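PDB 5FOC: leucyl-trna synthetase, which probably attaches leucine to tRNA(Leu) at the expense of ATP, this chain being the editing domain, which probably removes wrongly attached amino acids. Local coordinates for residues Y138-P143 and Y239-T244; Y8-I13 and I250-V255; V258-T263 and S294-E299; S262-A267 and K327-L332; E173-S178 and I198-K203. The protein carries 2 engineered substitutions. One frame throughout, in Å; residues are numbered along the deposited sequence.

From the N terminus, strand 7-15 meets the turn at 250-255 in contact 2, closing the longest loop. Nested inside that loop, contact 1 pairs strand 138-141 with strand 238-242; nested again within contact 1, contact 5 sets helix 172-178 against 198-203, its centre about 28 Å from that of contact 1. Contacts 3 and 4 open after these have closed, and their loops cross each other, starting from segments that share Ser262 and Thr263; contact 3 binds the loop there to 294-299, contact 4 the next helix to helix 325-339. Strand 254-257 ties contacts 1 and 2 to contacts 3 and 4, running beside strand 138-141 and leading into helix 263-274, whose Asp265 touches Phe140 and Met243.

Contact 1 of 5, residues Y138-P143 and Y239-T244; sequences YTFINP and YILPMT
The Tyr138 ring carries Leu241 CD1 over one face, 3.7 Å from the centroid and offset toward the rim, while Tyr239 O lies at its edge, 3.3 Å from Tyr138 CD1. Its CE1 meets the edge of the Tyr239 ring. Over one face of the Phe140 ring sits Met243 CE, 3.9 Å from the centroid; chi3 of Met243, bent to -106°, swings that methyl over the ring, and SD makes an oblique Met-aromatic contact. Leu241 O lies at the Phe140 edge. Strands 138-141 and 238-242 run parallel in the mixed sheet of the editing domain, strand 254-257 flanking 138-141 on its other side. Leu241 N bonds Thr139 O at 2.8 Å and Met243 N bonds Ile141 O at 2.9 Å, with Thr139 N to Tyr239 O and Ile141 N to Leu241 O completing the pairing. Tyr138, Phe140 and Leu241 share one face, where helix 263-274 covers both rings. On the other, Ile141 CG2 presses on Ile240 CG2 at 3.4 Å, tighter than usual, with Phe123 against both. Past strand 138-141, Pro143 CG rests on Pro242 CB at 3.6 Å, the prolines crossing at about a right angle.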
# COMPACT_ATOMS: atom_id res chain seq x y z
N TYR A 138 3.93 -0.12 -9.19
CA TYR A 138 4.59 0.46 -8.06
C TYR A 138 3.64 0.47 -6.87
O TYR A 138 2.46 0.04 -7.02
CB TYR A 138 5.10 1.89 -8.34
CG TYR A 138 6.15 1.90 -9.39
CD1 TYR A 138 7.44 1.62 -9.01
CD2 TYR A 138 5.87 2.11 -10.72
CE1 TYR A 138 8.44 1.59 -9.97
CE2 TYR A 138 6.88 2.11 -11.69
CZ TYR A 138 8.18 1.80 -11.28
OH TYR A 138 9.18 1.75 -12.29
N THR A 139 4.18 0.84 -5.73
CA THR A 139 3.39 1.06 -4.52
C THR A 139 3.68 2.47 -4.05
O THR A 139 4.80 2.88 -3.88
CB THR A 139 3.80 0.02 -3.43
OG1 THR A 139 3.45 -1.29 -3.87
CG2 THR A 139 3.18 0.37 -2.08
N PHE A 140 2.65 3.28 -3.85
CA PHE A 140 2.85 4.63 -3.39
C PHE A 140 2.60 4.81 -1.89
O PHE A 140 1.70 4.17 -1.30
CB PHE A 140 1.90 5.63 -4.07
CG PHE A 140 2.12 5.86 -5.53
CD1 PHE A 140 3.34 6.35 -6.03
CD2 PHE A 140 1.04 5.73 -6.42
CE1 PHE A 140 3.47 6.66 -7.40
CE2 PHE A 140 1.17 6.03 -7.75
CZ PHE A 140 2.40 6.47 -8.26
N ILE A 141 3.43 5.67 -1.31
CA ILE A 141 3.40 6.02 0.11
C ILE A 141 3.64 7.50 0.26
O ILE A 141 4.23 8.14 -0.61
CB ILE A 141 4.42 5.19 0.91
CG1 ILE A 141 4.12 5.14 2.38
CG2 ILE A 141 5.84 5.68 0.68
CD1 ILE A 141 4.88 4.07 3.15
N ASN A 142 3.09 8.11 1.33
CA ASN A 142 3.38 9.50 1.55
C ASN A 142 4.71 9.64 2.26
O ASN A 142 4.81 9.20 3.38
CB ASN A 142 2.25 10.18 2.33
CG ASN A 142 2.41 11.68 2.43
OD1 ASN A 142 3.49 12.22 2.55
ND2 ASN A 142 1.28 12.38 2.38
N PRO A 143 5.74 10.21 1.59
CA PRO A 143 7.10 10.18 2.18
C PRO A 143 7.25 11.06 3.44
O PRO A 143 8.12 10.83 4.27
CB PRO A 143 7.96 10.73 1.02
CG PRO A 143 7.04 11.64 0.26
CD PRO A 143 5.72 10.94 0.31
N TYR A 239 8.31 -1.27 -6.74
CA TYR A 239 9.09 -0.46 -5.84
C TYR A 239 8.15 0.52 -5.16
O TYR A 239 7.18 1.00 -5.81
CB TYR A 239 10.22 0.25 -6.58
CG TYR A 239 11.14 -0.76 -7.24
CD1 TYR A 239 11.88 -1.64 -6.49
CD2 TYR A 239 11.16 -0.87 -8.61
CE1 TYR A 239 12.69 -2.59 -7.14
CE2 TYR A 239 12.00 -1.80 -9.26
CZ TYR A 239 12.70 -2.66 -8.49
OH TYR A 239 13.53 -3.58 -9.15
N ILE A 240 8.51 0.87 -3.94
CA ILE A 240 7.79 1.94 -3.21
C ILE A 240 8.25 3.29 -3.74
O ILE A 240 9.45 3.62 -3.69
CB ILE A 240 7.93 1.85 -1.71
CG1 ILE A 240 7.31 0.57 -1.23
CG2 ILE A 240 7.22 3.04 -1.03
CD1 ILE A 240 7.40 0.25 0.24
N LEU A 241 7.30 4.14 -4.17
CA LEU A 241 7.57 5.46 -4.65
C LEU A 241 6.81 6.53 -3.85
O LEU A 241 5.78 6.19 -3.30
CB LEU A 241 7.15 5.59 -6.11
CG LEU A 241 7.80 4.74 -7.20
CD1 LEU A 241 7.22 5.12 -8.54
CD2 LEU A 241 9.29 4.97 -7.20
N PRO A 242 7.34 7.74 -3.78
CA PRO A 242 6.68 8.79 -2.99
C PRO A 242 5.56 9.51 -3.74
O PRO A 242 5.72 9.92 -4.86
CB PRO A 242 7.82 9.74 -2.69
CG PRO A 242 8.69 9.65 -3.90
CD PRO A 242 8.65 8.19 -4.30
N MET A 243 4.42 9.68 -3.04
CA MET A 243 3.28 10.44 -3.57
C MET A 243 2.81 11.33 -2.43
O MET A 243 2.22 10.84 -1.47
CB MET A 243 2.22 9.50 -4.07
CG MET A 243 0.93 10.19 -4.57
SD MET A 243 -0.38 9.02 -5.05
CE MET A 243 -0.37 9.10 -6.82
N THR A 244 3.15 12.62 -2.51
CA THR A 244 2.86 13.58 -1.42
C THR A 244 1.41 13.95 -1.31
O THR A 244 1.05 14.57 -0.32
CB THR A 244 3.68 14.87 -1.55
OG1 THR A 244 3.38 15.54 -2.80
CG2 THR A 244 5.15 14.54 -1.45

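Contact 2 of 5, residues Y8-I13 and I250-V255; sequences YTLIKI and ISTGIV
Tyr8 lays one face of its ring over Ser251, and this CH-pi contact is the aromatic part of the interface. Ser251 CB stands 4.1 Å from the ring centroid, almost on the ring normal (6° off it), and OG leans back toward the base of the ring, 3.9 Å from Tyr8 CG. In Tyr8, chi1 (-63°) puts CG anti to the carbonyl carbon, and chi2 (82°) turns the ring face to Ser251. The other van der Waals contacts are few and spread along the strand. At the far end of the tyrosine, Ile250 CG2 approaches Tyr8 OH at 3.6 Å, the two side chains crossing at about a right angle. Leu10 and Thr252 reach toward each other tip to tip, Leu10 CD2 lying 4.0 Å from Thr252 CG2; Leu10 CD2 also lies 3.8 Å from Ser251 OG. Further along, Ile13 CD1 and Ile254 CG2 come only to a loose 4.5 Å. The polar groups of the turn find their partners beyond the two segments: Ser251 OG bonds Ser126 OG and Thr252 OG1 bonds Leu124 O, both on strand 120-127, while Ser251 N bonds the side chain of the C-terminal Glu374. Strand 7-15 itself is held between strands 120-127 and 369-373, with Tyr372 touching Tyr8, Leu10 and Ser251. The turn is a type II' beta turn from Ile250 to Gly253, Ser251 taking the positive phi of its first central position; it leads into strand 254-257 and packs its corner against the sheet.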
# COMPACT_ATOMS: atom_id res chain seq x y z
N TYR A 8 -13.45 0.25 0.87
CA TYR A 8 -12.16 0.13 0.18
C TYR A 8 -11.81 -1.34 0.12
O TYR A 8 -12.24 -2.13 0.99
CB TYR A 8 -11.06 0.87 0.94
CG TYR A 8 -11.28 2.36 1.04
CD1 TYR A 8 -12.14 2.89 2.05
CD2 TYR A 8 -10.80 3.23 0.09
CE1 TYR A 8 -12.37 4.25 2.12
CE2 TYR A 8 -11.00 4.60 0.16
CZ TYR A 8 -11.84 5.09 1.17
OH TYR A 8 -12.01 6.43 1.20
N THR A 9 -10.96 -1.72 -0.86
CA THR A 9 -10.39 -3.05 -0.88
C THR A 9 -8.92 -2.85 -0.49
O THR A 9 -8.27 -1.99 -1.04
CB THR A 9 -10.49 -3.73 -2.24
OG1 THR A 9 -11.84 -3.79 -2.66
CG2 THR A 9 -9.95 -5.15 -2.16
N LEU A 10 -8.54 -3.48 0.59
CA LEU A 10 -7.12 -3.53 0.99
C LEU A 10 -6.47 -4.75 0.37
O LEU A 10 -6.98 -5.85 0.44
CB LEU A 10 -6.97 -3.56 2.51
CG LEU A 10 -7.74 -2.52 3.32
CD1 LEU A 10 -7.37 -2.64 4.78
CD2 LEU A 10 -7.53 -1.13 2.77
N ILE A 11 -5.32 -4.51 -0.27
CA ILE A 11 -4.54 -5.56 -0.92
C ILE A 11 -3.28 -5.75 -0.09
O ILE A 11 -2.66 -4.78 0.32
CB ILE A 11 -4.24 -5.17 -2.37
CG1 ILE A 11 -5.58 -5.05 -3.16
CG2 ILE A 11 -3.32 -6.19 -3.05
CD1 ILE A 11 -5.45 -4.55 -4.58
N LYS A 12 -2.94 -7.03 0.13
CA LYS A 12 -1.69 -7.38 0.83
C LYS A 12 -0.50 -7.14 -0.08
O LYS A 12 -0.41 -7.76 -1.11
CB LYS A 12 -1.72 -8.81 1.30
CG LYS A 12 -2.68 -9.02 2.47
CD LYS A 12 -2.89 -10.47 2.77
CE LYS A 12 -3.83 -10.75 3.91
NZ LYS A 12 -4.02 -12.21 4.02
N ILE A 13 0.30 -6.17 0.28
CA ILE A 13 1.47 -5.80 -0.51
C ILE A 13 2.69 -6.29 0.29
O ILE A 13 3.13 -5.68 1.24
CB ILE A 13 1.52 -4.27 -0.81
CG1 ILE A 13 0.34 -3.85 -1.69
CG2 ILE A 13 2.81 -3.89 -1.51
CD1 ILE A 13 0.25 -2.36 -1.92
N ILE A 250 -7.50 9.23 4.87
CA ILE A 250 -8.23 8.32 4.00
C ILE A 250 -7.58 6.93 4.10
O ILE A 250 -6.35 6.78 3.81
CB ILE A 250 -8.19 8.81 2.55
CG1 ILE A 250 -8.89 10.18 2.39
CG2 ILE A 250 -8.73 7.74 1.59
CD1 ILE A 250 -10.32 10.11 2.77
N SER A 251 -8.35 5.95 4.55
CA SER A 251 -7.94 4.55 4.58
C SER A 251 -6.54 4.39 5.22
O SER A 251 -6.22 4.97 6.24
CB SER A 251 -8.05 3.98 3.17
OG SER A 251 -7.96 2.58 3.15
N THR A 252 -5.69 3.55 4.57
CA THR A 252 -4.39 3.22 5.15
C THR A 252 -3.19 4.07 4.69
O THR A 252 -2.09 3.88 5.25
CB THR A 252 -4.00 1.76 4.73
OG1 THR A 252 -4.00 1.69 3.31
CG2 THR A 252 -5.00 0.77 5.23
N GLY A 253 -3.39 4.91 3.68
CA GLY A 253 -2.42 5.91 3.29
C GLY A 253 -1.34 5.18 2.45
O GLY A 253 -0.29 5.78 2.26
N ILE A 254 -1.67 4.03 1.90
CA ILE A 254 -0.73 3.29 0.97
C ILE A 254 -1.61 2.93 -0.22
O ILE A 254 -2.69 2.34 -0.03
CB ILE A 254 -0.21 2.03 1.62
CG1 ILE A 254 0.57 2.42 2.87
CG2 ILE A 254 0.72 1.31 0.61
CD1 ILE A 254 0.69 1.38 3.96
N VAL A 255 -1.19 3.29 -1.41
CA VAL A 255 -1.96 2.94 -2.56
C VAL A 255 -1.17 2.23 -3.67
O VAL A 255 -0.04 2.58 -3.94
CB VAL A 255 -2.67 4.17 -3.13
CG1 VAL A 255 -3.63 4.76 -2.09
CG2 VAL A 255 -1.73 5.21 -3.58

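Contact 3 of 5, residues V258-T263 and S294-E299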
# COMPACT_ATOMS: atom_id res chain seq x y z
N VAL A 258 -1.27 1.99 -10.40
CA VAL A 258 -1.61 1.38 -11.66
C VAL A 258 -1.60 2.45 -12.71
O VAL A 258 -2.66 3.01 -13.05
CB VAL A 258 -2.97 0.64 -11.68
CG1 VAL A 258 -3.17 -0.15 -12.98
CG2 VAL A 258 -3.06 -0.29 -10.51
N SER A 259 -0.44 2.75 -13.28
CA SER A 259 -0.28 3.94 -14.10
C SER A 259 -1.01 3.89 -15.43
O SER A 259 -1.34 4.95 -16.00
CB SER A 259 1.18 4.32 -14.28
OG SER A 259 1.87 3.23 -14.87
N SER A 260 -1.35 2.70 -15.90
CA SER A 260 -2.12 2.55 -17.12
C SER A 260 -3.55 3.02 -16.96
O SER A 260 -4.08 3.52 -17.91
CB SER A 260 -2.16 1.09 -17.58
OG SER A 260 -2.55 0.22 -16.56
N ASP A 261 -4.12 2.77 -15.79
CA ASP A 261 -5.58 2.88 -15.60
C ASP A 261 -6.02 3.98 -14.68
O ASP A 261 -7.28 4.17 -14.48
CB ASP A 261 -6.07 1.57 -15.05
CG ASP A 261 -5.88 0.42 -16.05
OD1 ASP A 261 -5.92 0.66 -17.28
OD2 ASP A 261 -5.80 -0.73 -15.58
N SER A 262 -5.08 4.75 -14.16
CA SER A 262 -5.37 5.85 -13.24
C SER A 262 -4.57 7.07 -13.64
O SER A 262 -3.35 7.00 -13.78
CB SER A 262 -5.05 5.47 -11.81
OG SER A 262 -4.84 6.62 -11.00
N THR A 263 -5.25 8.20 -13.85
CA THR A 263 -4.59 9.42 -14.26
C THR A 263 -3.70 10.00 -13.16
O THR A 263 -2.64 10.54 -13.47
CB THR A 263 -5.58 10.46 -14.78
OG1 THR A 263 -6.24 9.91 -15.92
CG2 THR A 263 -4.89 11.72 -15.20
N SER A 294 2.94 -0.87 -16.61
CA SER A 294 1.64 -1.22 -16.03
C SER A 294 0.73 -1.77 -17.11
O SER A 294 0.43 -1.06 -18.05
CB SER A 294 1.07 0.05 -15.49
OG SER A 294 -0.29 -0.19 -15.05
N GLU A 295 0.34 -3.04 -17.01
CA GLU A 295 -0.49 -3.67 -18.01
C GLU A 295 -1.91 -3.10 -17.80
O GLU A 295 -2.44 -3.25 -16.74
CB GLU A 295 -0.52 -5.17 -17.83
CG GLU A 295 -1.26 -5.91 -18.92
CD GLU A 295 -0.50 -5.98 -20.22
OE1 GLU A 295 0.75 -6.25 -20.19
OE2 GLU A 295 -1.15 -5.76 -21.27
N SER A 296 -2.45 -2.46 -18.82
CA SER A 296 -3.80 -1.84 -18.72
C SER A 296 -4.85 -2.94 -18.60
O SER A 296 -4.85 -3.94 -19.35
CB SER A 296 -4.06 -0.99 -19.95
OG SER A 296 -5.28 -0.25 -19.78
N CYS A 297 -5.72 -2.77 -17.61
CA CYS A 297 -6.77 -3.73 -17.28
C CYS A 297 -8.16 -3.35 -17.83
O CYS A 297 -9.01 -4.21 -17.87
CB CYS A 297 -6.89 -3.92 -15.75
SG CYS A 297 -5.35 -4.59 -15.06
N ILE A 298 -8.27 -2.13 -18.33
CA ILE A 298 -9.60 -1.54 -18.65
C ILE A 298 -9.52 -0.78 -19.97
O ILE A 298 -8.70 0.12 -20.12
CB ILE A 298 -10.13 -0.58 -17.56
CG1 ILE A 298 -10.32 -1.30 -16.22
CG2 ILE A 298 -11.53 -0.02 -17.96
CD1 ILE A 298 -10.55 -0.40 -15.03
N GLU A 299 -10.43 -1.11 -20.89
CA GLU A 299 -10.57 -0.35 -22.12
C GLU A 299 -11.92 0.39 -22.12
O GLU A 299 -12.92 -0.10 -21.59
CB GLU A 299 -10.45 -1.22 -23.35
CG GLU A 299 -11.49 -2.29 -23.55
CD GLU A 299 -11.42 -2.89 -24.94
OE1 GLU A 299 -10.48 -2.56 -25.70
OE2 GLU A 299 -12.29 -3.71 -25.27
O HOH W 1 -7.40 2.13 -18.96
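Ser260 and Asp261, in the loop that joins strand 254-257 to helix 263-274, dock on the Ser294-Ile298 segment through a compact polar network. Asp261 uses both carboxylate oxygens, each through its syn lone pair: OD1 accepts from Ser296 OG at 2.7 Å and OD2 from the backbone N of Cys297 at 2.9 Å, in a bond bent only to 161°. A water donates to Asp261 OD1, 2.7 Å away, and also to Ile298 O. OD1 thus takes two donors; with OD2 held by Cys297 N as well, both oxygens are bound, which should limit rotation of the carboxylate. One residue before Asp261, Ser260 N donates to Ser294 OG at 3.2 Å; that hydroxyl, anti to its backbone N (chi1 173°), is also hydrogen-bonded to Ser260 OG, the two oxygens 2.7 Å apart. Ser260 OG also packs on Ser296 CA at 3.2 Å. Ser259 OG lies 3.3 Å from Ser294 CB, and Val258 CG1 touches Ser294 OG. Second partners hold the serines in turn: Gly135 O for Ser294 OG, Asn306 N for Ser296 OG, Asn137 ND2 for Ser259 OG. Beyond the network, Ser260 bonds Gly308 at the start of helix 307-314, Asp261 O bonds Gln336 of helix 325-339, and strand 298-299 pairs antiparallel with strand 341-342.

Contact 4 of 5, residues S262-A267 and K327-L332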
# COMPACT_ATOMS: atom_id res chain seq x y z
N SER A 262 -5.08 4.75 -14.16
CA SER A 262 -5.37 5.85 -13.24
C SER A 262 -4.57 7.07 -13.64
O SER A 262 -3.35 7.00 -13.78
CB SER A 262 -5.05 5.47 -11.81
OG SER A 262 -4.84 6.62 -11.00
N THR A 263 -5.25 8.20 -13.85
CA THR A 263 -4.59 9.42 -14.26
C THR A 263 -3.70 10.00 -13.16
O THR A 263 -2.64 10.54 -13.47
CB THR A 263 -5.58 10.46 -14.78
OG1 THR A 263 -6.24 9.91 -15.92
CG2 THR A 263 -4.89 11.72 -15.20
N ASP A 264 -4.10 9.88 -11.90
CA ASP A 264 -3.27 10.41 -10.83
C ASP A 264 -1.98 9.58 -10.72
O ASP A 264 -0.89 10.15 -10.61
CB ASP A 264 -3.95 10.54 -9.46
CG ASP A 264 -4.66 9.32 -9.02
OD1 ASP A 264 -5.11 8.49 -9.85
OD2 ASP A 264 -4.83 9.20 -7.80
N ASP A 265 -2.13 8.26 -10.85
CA ASP A 265 -0.96 7.34 -10.78
C ASP A 265 -0.05 7.63 -11.92
O ASP A 265 1.17 7.78 -11.74
CB ASP A 265 -1.42 5.88 -10.85
CG ASP A 265 -2.22 5.44 -9.61
OD1 ASP A 265 -2.38 6.30 -8.68
OD2 ASP A 265 -2.70 4.29 -9.55
N TYR A 266 -0.62 7.75 -13.12
CA TYR A 266 0.15 8.11 -14.30
C TYR A 266 0.93 9.41 -14.09
O TYR A 266 2.14 9.52 -14.42
CB TYR A 266 -0.75 8.26 -15.53
CG TYR A 266 0.05 8.46 -16.77
CD1 TYR A 266 0.52 7.37 -17.47
CD2 TYR A 266 0.41 9.73 -17.20
CE1 TYR A 266 1.34 7.54 -18.60
CE2 TYR A 266 1.23 9.91 -18.33
CZ TYR A 266 1.69 8.81 -19.03
OH TYR A 266 2.49 8.96 -20.14
N ALA A 267 0.21 10.42 -13.59
CA ALA A 267 0.78 11.74 -13.36
C ALA A 267 1.98 11.71 -12.43
O ALA A 267 3.00 12.35 -12.70
CB ALA A 267 -0.26 12.68 -12.78
N LYS A 327 -11.01 16.03 -9.73
CA LYS A 327 -12.20 15.92 -10.62
C LYS A 327 -11.98 14.91 -11.76
O LYS A 327 -12.84 14.09 -12.06
CB LYS A 327 -12.58 17.28 -11.22
CG LYS A 327 -13.98 17.30 -11.83
CD LYS A 327 -13.99 17.89 -13.24
CE LYS A 327 -15.35 17.77 -13.91
NZ LYS A 327 -15.21 17.74 -15.40
N ILE A 328 -10.81 14.99 -12.39
CA ILE A 328 -10.47 14.05 -13.47
C ILE A 328 -10.52 12.59 -12.96
O ILE A 328 -10.99 11.68 -13.66
CB ILE A 328 -9.08 14.37 -14.08
CG1 ILE A 328 -9.12 15.72 -14.83
CG2 ILE A 328 -8.59 13.26 -15.01
CD1 ILE A 328 -7.75 16.25 -15.21
N LYS A 329 -9.99 12.39 -11.75
CA LYS A 329 -9.98 11.09 -11.07
C LYS A 329 -11.42 10.59 -10.80
O LYS A 329 -11.74 9.41 -11.03
CB LYS A 329 -9.20 11.22 -9.75
CG LYS A 329 -9.10 9.95 -8.91
CD LYS A 329 -8.24 10.19 -7.66
CE LYS A 329 -8.25 8.97 -6.75
NZ LYS A 329 -7.60 9.25 -5.45
N GLU A 330 -12.28 11.48 -10.32
CA GLU A 330 -13.66 11.13 -10.04
C GLU A 330 -14.45 10.78 -11.33
O GLU A 330 -15.14 9.75 -11.36
CB GLU A 330 -14.34 12.24 -9.20
CG GLU A 330 -13.79 12.28 -7.76
CD GLU A 330 -14.04 13.58 -6.99
OE1 GLU A 330 -14.53 14.58 -7.57
OE2 GLU A 330 -13.73 13.62 -5.77
N VAL A 331 -14.31 11.61 -12.37
CA VAL A 331 -14.93 11.38 -13.68
C VAL A 331 -14.47 10.08 -14.35
O VAL A 331 -15.29 9.32 -14.88
CB VAL A 331 -14.67 12.59 -14.62
CG1 VAL A 331 -15.11 12.32 -16.06
CG2 VAL A 331 -15.40 13.83 -14.10
N LEU A 332 -13.16 9.84 -14.33
CA LEU A 332 -12.62 8.61 -14.93
C LEU A 332 -13.06 7.37 -14.15
O LEU A 332 -13.41 6.35 -14.74
CB LEU A 332 -11.08 8.66 -15.02
CG LEU A 332 -10.41 7.41 -15.57
CD1 LEU A 332 -10.78 7.20 -17.02
CD2 LEU A 332 -8.88 7.54 -15.40
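Ile328 meets Thr263 with its CG2 branch, which lies 4.0 Å from Thr263 CG2 and 4.1 Å from Thr263 CB; the two side chains cross at about a right angle. One residue on, Lys329 crosses Asp264 obliquely. Its CG stands anti to the backbone N (chi1 -180°) and the chain runs extended from there, bringing CD, CE and NZ all to 3.6 Å from Asp264 OD2. The carboxylate therefore touches the aliphatic end of the lysine as much as its ammonium, and the salt bridge with NZ is long. Here two helices pack at an angle: the first turn of helix 263-274 abuts helix 325-339, the axes of the two short helix segments 10.1 Å apart at closest and steeply inclined, with 134° between their directions. Thr263 and Asp264 both point their CB atoms at the partner from this first turn. A turn after Ile328, Leu332 CD2 reaches Thr263 OG1 at 3.6 Å and more distantly Ser262 CA at 4.5 Å. That hydroxyl has its polar partner in Gly308 O, and Tyr311 of helix 307-314 touches both Thr263 and Leu332.

Contact 5 of 5, residues E173-S178 and I198-K203; sequences EEIINS and IIPLLK
Ile175 meets Pro200 through CG1, 3.7 Å from Pro200 CG, with CG2 and CD1 of the isoleucine at 4.0 Å and 3.9 Å from the same ring atom, so that three carbons of Ile175 converge on Pro200 CG. The first torsion (chi1 -64°) sets CG1 anti to the carbonyl carbon, which brings it to the proline. CD1 continues on to Leu202 CD1 at 4.1 Å, where the side chains cross at about a right angle. A polar fringe lies to one side: Glu174 OE1 accepts from a water at 2.7 Å, and Lys203 NZ gives that water a weak bond at 3.2 Å, bridging groups whose charged atoms stand 4.9 Å apart. Outside this first shell, Thr171 N bonds Glu174 OE1, and Met170 of strand 169-170 packs on both Ile175 and Pro200; that strand pairs in parallel with 201-202. Phe213 and Leu151 also touch Ile175, and Ser178 OG bonds Glu174 O at 2.8 Å within the last turn of helix 172-178. Helix and segment 198-203 thus meet by van der Waals contact among a few methyl and methylene groups, and the fringe is consistent with water-mediated rather than direct charge pairing, the Lys203 side of it weak.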
# COMPACT_ATOMS: atom_id res chain seq x y z
N GLU A 173 1.79 -11.05 24.53
CA GLU A 173 2.21 -12.41 24.26
C GLU A 173 1.23 -13.09 23.32
O GLU A 173 1.65 -13.71 22.32
CB GLU A 173 2.37 -13.17 25.56
CG GLU A 173 3.02 -14.52 25.42
CD GLU A 173 3.59 -14.98 26.75
OE1 GLU A 173 4.47 -14.26 27.30
OE2 GLU A 173 3.16 -16.04 27.25
N GLU A 174 -0.09 -12.94 23.61
CA GLU A 174 -1.12 -13.51 22.76
C GLU A 174 -1.04 -12.97 21.33
O GLU A 174 -1.20 -13.73 20.40
CB GLU A 174 -2.52 -13.30 23.35
CG GLU A 174 -2.78 -14.19 24.55
CD GLU A 174 -4.04 -13.83 25.30
OE1 GLU A 174 -4.62 -12.71 25.08
OE2 GLU A 174 -4.44 -14.68 26.14
N ILE A 175 -0.79 -11.69 21.16
CA ILE A 175 -0.66 -11.07 19.81
C ILE A 175 0.53 -11.66 19.04
O ILE A 175 0.40 -12.06 17.88
CB ILE A 175 -0.53 -9.53 19.88
CG1 ILE A 175 -1.84 -8.97 20.46
CG2 ILE A 175 -0.28 -8.89 18.51
CD1 ILE A 175 -1.79 -7.50 20.84
N ILE A 176 1.63 -11.79 19.75
CA ILE A 176 2.83 -12.35 19.15
C ILE A 176 2.57 -13.80 18.74
O ILE A 176 3.06 -14.26 17.68
CB ILE A 176 4.02 -12.19 20.11
CG1 ILE A 176 4.42 -10.71 20.27
CG2 ILE A 176 5.25 -12.87 19.55
CD1 ILE A 176 5.37 -10.42 21.42
N ASN A 177 1.86 -14.56 19.58
CA ASN A 177 1.56 -15.96 19.30
C ASN A 177 0.44 -16.24 18.31
O ASN A 177 0.27 -17.39 17.86
CB ASN A 177 1.28 -16.69 20.61
CG ASN A 177 2.50 -16.71 21.52
OD1 ASN A 177 3.61 -16.61 21.05
ND2 ASN A 177 2.29 -16.81 22.83
N SER A 178 -0.36 -15.21 17.98
CA SER A 178 -1.54 -15.44 17.19
C SER A 178 -1.60 -14.71 15.84
O SER A 178 -2.37 -15.11 14.96
CB SER A 178 -2.75 -15.07 18.00
OG SER A 178 -2.78 -15.71 19.25
N ILE A 198 -9.11 -7.19 11.65
CA ILE A 198 -7.83 -7.36 10.92
C ILE A 198 -6.66 -7.26 11.89
O ILE A 198 -5.65 -7.94 11.67
CB ILE A 198 -7.70 -6.33 9.78
CG1 ILE A 198 -8.90 -6.52 8.82
CG2 ILE A 198 -6.34 -6.48 9.05
CD1 ILE A 198 -9.09 -5.44 7.78
N ILE A 199 -6.73 -6.41 12.90
CA ILE A 199 -5.71 -6.37 13.95
C ILE A 199 -6.39 -6.46 15.30
O ILE A 199 -7.58 -6.11 15.38
CB ILE A 199 -4.84 -5.10 13.86
CG1 ILE A 199 -5.60 -3.83 14.29
CG2 ILE A 199 -4.26 -4.93 12.44
CD1 ILE A 199 -4.74 -2.59 14.33
N PRO A 200 -5.69 -6.88 16.35
CA PRO A 200 -6.21 -6.92 17.69
C PRO A 200 -5.98 -5.61 18.42
O PRO A 200 -5.21 -4.76 17.97
CB PRO A 200 -5.40 -8.00 18.35
CG PRO A 200 -4.09 -7.91 17.66
CD PRO A 200 -4.36 -7.55 16.25
N LEU A 201 -6.70 -5.48 19.52
CA LEU A 201 -6.46 -4.45 20.55
C LEU A 201 -5.64 -5.08 21.67
O LEU A 201 -5.77 -6.25 21.94
CB LEU A 201 -7.77 -3.89 21.09
CG LEU A 201 -8.67 -3.05 20.20
CD1 LEU A 201 -9.97 -2.69 20.93
CD2 LEU A 201 -7.88 -1.82 19.77
N LEU A 202 -4.78 -4.29 22.29
CA LEU A 202 -3.87 -4.71 23.33
C LEU A 202 -4.51 -4.47 24.70
O LEU A 202 -5.16 -3.46 24.92
CB LEU A 202 -2.56 -3.93 23.20
CG LEU A 202 -1.47 -4.04 24.25
CD1 LEU A 202 -0.78 -5.38 24.23
CD2 LEU A 202 -0.48 -2.89 24.11
N LYS A 203 -4.37 -5.41 25.63
CA LYS A 203 -4.75 -5.15 27.06
C LYS A 203 -3.51 -5.25 27.95
O LYS A 203 -2.49 -5.85 27.51
CB LYS A 203 -5.83 -6.11 27.53
CG LYS A 203 -5.43 -7.58 27.61
CD LYS A 203 -6.57 -8.39 28.22
CE LYS A 203 -6.39 -9.87 27.93
NZ LYS A 203 -7.38 -10.73 28.64
O HOH W 2 -7.18 -12.15 25.82